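Local coordinates for protein starch synthase I (Hordeum vulgare, PDB 4HLN) that belongs to the starch synthases, plant glycosyltransferases whose chain folds into two Rossmann-like domains, at residues A[457-468]-A[574-584]. Numbering follows the deposited sequence.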
loop_
_atom_site.group_PDB
_atom_site.type_symbol
_atom_site.label_atom_id
_atom_site.label_comp_id
_atom_site.label_asym_id
_atom_site.label_seq_id
_atom_site.Cartn_x
_atom_site.Cartn_y
_atom_site.Cartn_z
ATOM N N LEU A 457 8.583 -12.667 15.217
ATOM C CA LEU A 457 9.362 -13.655 14.472
ATOM C C LEU A 457 10.847 -13.495 14.757
ATOM O O LEU A 457 11.551 -14.460 15.041
ATOM C CB LEU A 457 9.155 -13.488 12.971
ATOM C CG LEU A 457 8.042 -14.273 12.278
ATOM C CD1 LEU A 457 8.288 -15.772 12.388
ATOM C CD2 LEU A 457 6.665 -13.888 12.821
ATOM N N ILE A 458 11.324 -12.264 14.650
ATOM C CA ILE A 458 12.725 -11.969 14.882
ATOM C C ILE A 458 13.119 -12.356 16.301
ATOM O O ILE A 458 14.163 -12.963 16.514
ATOM C CB ILE A 458 13.013 -10.490 14.614
ATOM C CG1 ILE A 458 13.025 -10.231 13.099
ATOM C CG2 ILE A 458 14.319 -10.065 15.282
ATOM C CD1 ILE A 458 13.161 -8.753 12.712
ATOM N N LYS A 459 12.261 -12.026 17.262
ATOM C CA LYS A 459 12.456 -12.406 18.660
ATOM C C LYS A 459 12.705 -13.916 18.823
ATOM O O LYS A 459 13.484 -14.342 19.678
ATOM C CB LYS A 459 11.235 -11.971 19.478
ATOM C CG LYS A 459 11.388 -12.051 20.988
ATOM C CD LYS A 459 10.226 -11.326 21.671
ATOM C CE LYS A 459 10.472 -11.116 23.162
ATOM N NZ LYS A 459 9.580 -10.056 23.737
ATOM N N MET A 460 12.053 -14.721 17.991
ATOM C CA MET A 460 12.131 -16.176 18.113
ATOM C C MET A 460 13.295 -16.763 17.325
ATOM O O MET A 460 13.865 -17.783 17.716
ATOM C CB MET A 460 10.822 -16.843 17.659
ATOM C CG MET A 460 9.538 -16.255 18.253
ATOM S SD MET A 460 9.428 -16.240 20.061
ATOM C CE MET A 460 7.894 -15.340 20.319
ATOM N N ALA A 461 13.650 -16.127 16.214
ATOM C CA ALA A 461 14.702 -16.665 15.354
ATOM C C ALA A 461 16.101 -16.254 15.798
ATOM O O ALA A 461 17.079 -16.926 15.479
ATOM C CB ALA A 461 14.470 -16.270 13.918
ATOM N N ILE A 462 16.195 -15.153 16.535
ATOM C CA ILE A 462 17.494 -14.625 16.948
ATOM C C ILE A 462 18.425 -15.701 17.512
ATOM O O ILE A 462 19.528 -15.896 17.008
ATOM C CB ILE A 462 17.351 -13.464 17.961
ATOM C CG1 ILE A 462 17.119 -12.149 17.226
ATOM C CG2 ILE A 462 18.600 -13.335 18.811
ATOM C CD1 ILE A 462 18.315 -11.697 16.415
ATOM N N PRO A 463 17.980 -16.406 18.559
ATOM C CA PRO A 463 18.876 -17.378 19.195
ATOM C C PRO A 463 19.436 -18.389 18.194
ATOM O O PRO A 463 20.638 -18.631 18.152
ATOM C CB PRO A 463 17.962 -18.065 20.208
ATOM C CG PRO A 463 16.929 -17.012 20.528
ATOM C CD PRO A 463 16.663 -16.355 19.216
ATOM N N ASP A 464 18.563 -18.957 17.381
ATOM C CA ASP A 464 18.976 -19.915 16.372
ATOM C C ASP A 464 19.881 -19.246 15.337
ATOM O O ASP A 464 20.676 -19.901 14.659
ATOM C CB ASP A 464 17.732 -20.490 15.695
ATOM C CG ASP A 464 17.918 -21.923 15.252
ATOM O OD1 ASP A 464 19.066 -22.310 14.942
ATOM O OD2 ASP A 464 16.911 -22.661 15.215
ATOM N N LEU A 465 19.760 -17.928 15.233
ATOM C CA LEU A 465 20.442 -17.161 14.194
ATOM C C LEU A 465 21.867 -16.786 14.584
ATOM O O LEU A 465 22.759 -16.747 13.732
ATOM C CB LEU A 465 19.628 -15.905 13.860
ATOM C CG LEU A 465 19.964 -15.041 12.634
ATOM C CD1 LEU A 465 20.962 -13.951 12.973
ATOM C CD2 LEU A 465 20.452 -15.882 11.455
ATOM N N MET A 466 22.073 -16.513 15.870
ATOM C CA MET A 466 23.402 -16.207 16.399
ATOM C C MET A 466 24.309 -17.442 16.484
ATOM O O MET A 466 25.498 -17.324 16.756
ATOM C CB MET A 466 23.294 -15.540 17.769
ATOM C CG MET A 466 22.353 -14.336 17.809
ATOM S SD MET A 466 23.020 -12.770 17.178
ATOM C CE MET A 466 23.051 -13.061 15.417
ATOM N N ARG A 467 23.745 -18.623 16.257
ATOM C CA ARG A 467 24.550 -19.831 16.101
ATOM C C ARG A 467 25.509 -19.693 14.911
ATOM O O ARG A 467 26.467 -20.455 14.777
ATOM C CB ARG A 467 23.650 -21.049 15.885
ATOM C CG ARG A 467 22.952 -21.564 17.132
ATOM C CD ARG A 467 22.017 -22.718 16.783
ATOM N NE ARG A 467 21.668 -23.519 17.953
ATOM C CZ ARG A 467 20.431 -23.892 18.272
ATOM N NH1 ARG A 467 20.217 -24.625 19.360
ATOM N NH2 ARG A 467 19.406 -23.537 17.508
ATOM N N GLU A 468 25.246 -18.720 14.047
ATOM C CA GLU A 468 26.033 -18.553 12.833
ATOM C C GLU A 468 26.948 -17.346 12.962
ATOM O O GLU A 468 26.770 -16.515 13.857
ATOM C CB GLU A 468 25.110 -18.371 11.631
ATOM C CG GLU A 468 23.844 -19.218 11.682
ATOM C CD GLU A 468 23.815 -20.301 10.612
ATOM O OE1 GLU A 468 22.926 -21.179 10.673
ATOM O OE2 GLU A 468 24.677 -20.272 9.709
ATOM N N LEU A 574 4.944 -17.233 6.699
ATOM C CA LEU A 574 5.638 -16.466 7.716
ATOM C C LEU A 574 5.927 -17.304 8.959
ATOM O O LEU A 574 5.165 -17.288 9.919
ATOM C CB LEU A 574 4.819 -15.222 8.077
ATOM C CG LEU A 574 5.495 -14.186 8.973
ATOM C CD1 LEU A 574 6.903 -13.856 8.490
ATOM C CD2 LEU A 574 4.645 -12.939 9.050
ATOM N N THR A 575 7.041 -18.027 8.941
ATOM C CA THR A 575 7.418 -18.867 10.079
ATOM C C THR A 575 8.901 -18.769 10.393
ATOM O O THR A 575 9.737 -18.643 9.498
ATOM C CB THR A 575 7.121 -20.344 9.794
ATOM O OG1 THR A 575 8.129 -20.872 8.915
ATOM C CG2 THR A 575 5.743 -20.488 9.146
ATOM N N VAL A 576 9.226 -18.863 11.672
ATOM C CA VAL A 576 10.617 -18.857 12.102
ATOM C C VAL A 576 11.494 -19.818 11.293
ATOM O O VAL A 576 12.673 -19.555 11.072
ATOM C CB VAL A 576 10.719 -19.212 13.585
ATOM C CG1 VAL A 576 12.169 -19.386 13.989
ATOM C CG2 VAL A 576 10.034 -18.149 14.426
ATOM N N GLU A 577 10.922 -20.930 10.853
ATOM C CA GLU A 577 11.682 -21.933 10.112
ATOM C C GLU A 577 11.948 -21.429 8.700
ATOM O O GLU A 577 13.097 -21.404 8.228
ATOM C CB GLU A 577 10.921 -23.264 10.048
ATOM C CG GLU A 577 10.506 -23.840 11.403
ATOM C CD GLU A 577 9.628 -22.891 12.224
ATOM O OE1 GLU A 577 8.402 -22.793 11.956
ATOM O OE2 GLU A 577 10.173 -22.242 13.145
ATOM N N LYS A 578 10.874 -21.024 8.030
ATOM C CA LYS A 578 10.988 -20.562 6.658
ATOM C C LYS A 578 11.862 -19.313 6.577
ATOM O O LYS A 578 12.613 -19.120 5.611
ATOM C CB LYS A 578 9.612 -20.307 6.054
ATOM C CG LYS A 578 9.330 -21.144 4.817
ATOM C CD LYS A 578 10.462 -21.058 3.775
ATOM C CE LYS A 578 10.093 -21.821 2.491
ATOM N NZ LYS A 578 9.116 -22.943 2.748
ATOM N N MET A 579 11.775 -18.471 7.600
ATOM C CA MET A 579 12.583 -17.266 7.627
ATOM C C MET A 579 14.064 -17.631 7.715
ATOM O O MET A 579 14.874 -17.199 6.889
ATOM C CB MET A 579 12.170 -16.346 8.781
ATOM C CG MET A 579 12.897 -14.999 8.777
ATOM S SD MET A 579 12.240 -13.760 9.922
ATOM C CE MET A 579 12.816 -14.350 11.507
ATOM N N LEU A 580 14.410 -18.437 8.713
ATOM C CA LEU A 580 15.794 -18.836 8.909
ATOM C C LEU A 580 16.310 -19.554 7.687
ATOM O O LEU A 580 17.465 -19.368 7.284
ATOM C CB LEU A 580 15.937 -19.717 10.138
ATOM C CG LEU A 580 15.651 -18.930 11.409
ATOM C CD1 LEU A 580 15.383 -19.872 12.573
ATOM C CD2 LEU A 580 16.791 -17.957 11.719
ATOM N N TRP A 581 15.453 -20.369 7.086
ATOM C CA TRP A 581 15.868 -21.070 5.887
ATOM C C TRP A 581 16.324 -20.057 4.833
ATOM O O TRP A 581 17.439 -20.144 4.306
ATOM C CB TRP A 581 14.761 -21.980 5.359
ATOM C CG TRP A 581 15.151 -22.640 4.085
ATOM C CD1 TRP A 581 15.896 -23.773 3.943
ATOM C CD2 TRP A 581 14.844 -22.192 2.759
ATOM N NE1 TRP A 581 16.062 -24.068 2.609
ATOM C CE2 TRP A 581 15.424 -23.114 1.862
ATOM C CE3 TRP A 581 14.125 -21.106 2.243
ATOM C CZ2 TRP A 581 15.310 -22.981 0.479
ATOM C CZ3 TRP A 581 14.014 -20.977 0.869
ATOM C CH2 TRP A 581 14.604 -21.909 0.004
ATOM N N ALA A 582 15.472 -19.077 4.554
ATOM C CA ALA A 582 15.796 -18.037 3.577
ATOM C C ALA A 582 17.039 -17.220 3.952
ATOM O O ALA A 582 17.882 -16.934 3.105
ATOM C CB ALA A 582 14.626 -17.130 3.375
ATOM N N LEU A 583 17.141 -16.829 5.215
ATOM C CA LEU A 583 18.335 -16.144 5.686
ATOM C C LEU A 583 19.570 -16.960 5.389
ATOM O O LEU A 583 20.546 -16.447 4.840
ATOM C CB LEU A 583 18.255 -15.894 7.182
ATOM C CG LEU A 583 17.373 -14.706 7.522
ATOM C CD1 LEU A 583 17.443 -14.403 8.997
ATOM C CD2 LEU A 583 17.847 -13.522 6.729
ATOM N N ARG A 584 19.530 -18.236 5.754
ATOM C CA ARG A 584 20.681 -19.090 5.535
ATOM C C ARG A 584 20.959 -19.238 4.057
ATOM O O ARG A 584 22.110 -19.219 3.629
ATOM C CB ARG A 584 20.486 -20.442 6.189
ATOM C CG ARG A 584 20.626 -20.378 7.688
ATOM C CD ARG A 584 20.486 -21.753 8.291
ATOM N NE ARG A 584 20.390 -21.689 9.746
ATOM C CZ ARG A 584 19.273 -21.920 10.429
ATOM N NH1 ARG A 584 18.152 -22.245 9.780
ATOM N NH2 ARG A 584 19.281 -21.836 11.758
#
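Ala461 meets three side chains of helix 576-584 with its single methyl: its CB lies 3.5 Å from Met579 CE and 3.6 Å from Leu580 CD2, with Val576 CG1 a little farther off. Met579 gets there because CG stands anti to the backbone N (chi1 -174°) and the chain bends at its last torsion, turning CE against Ala461 and the CB of Leu457. Leu457 and Val576 run alongside each other, pointing opposite ways, and Leu457 CD1 lies 3.6 Å from Val576 CG2, while Met460 CB touches Val576 CG2 and Leu574 crosses Leu457 beyond. Farther along, Leu465 CB packs on Leu580 CD2 and Leu465 CD2 on Leu583 CD1.

Toward the C-terminal ends of both segments, the extended Arg584 ends in a guanidinium met at its edge by two carboxylates. Arg584 NE gives a 161° hydrogen bond to Glu468 OE1 at 2.7 Å, reaching that oxygen from above its carboxylate plane; Arg584 NH2 forms a salt bridge with Asp464 OD1 at 3.2 Å. Arg467 NH2 also binds Asp464 OD1, so two arginines share one oxygen.

The axes of segments 457-466 and 576-584 cross at -50°, consistent with two helices packing side by side against the same face of the parallel sheet in the C-terminal Rossmann-like domain of a GT-B glycosyltransferase.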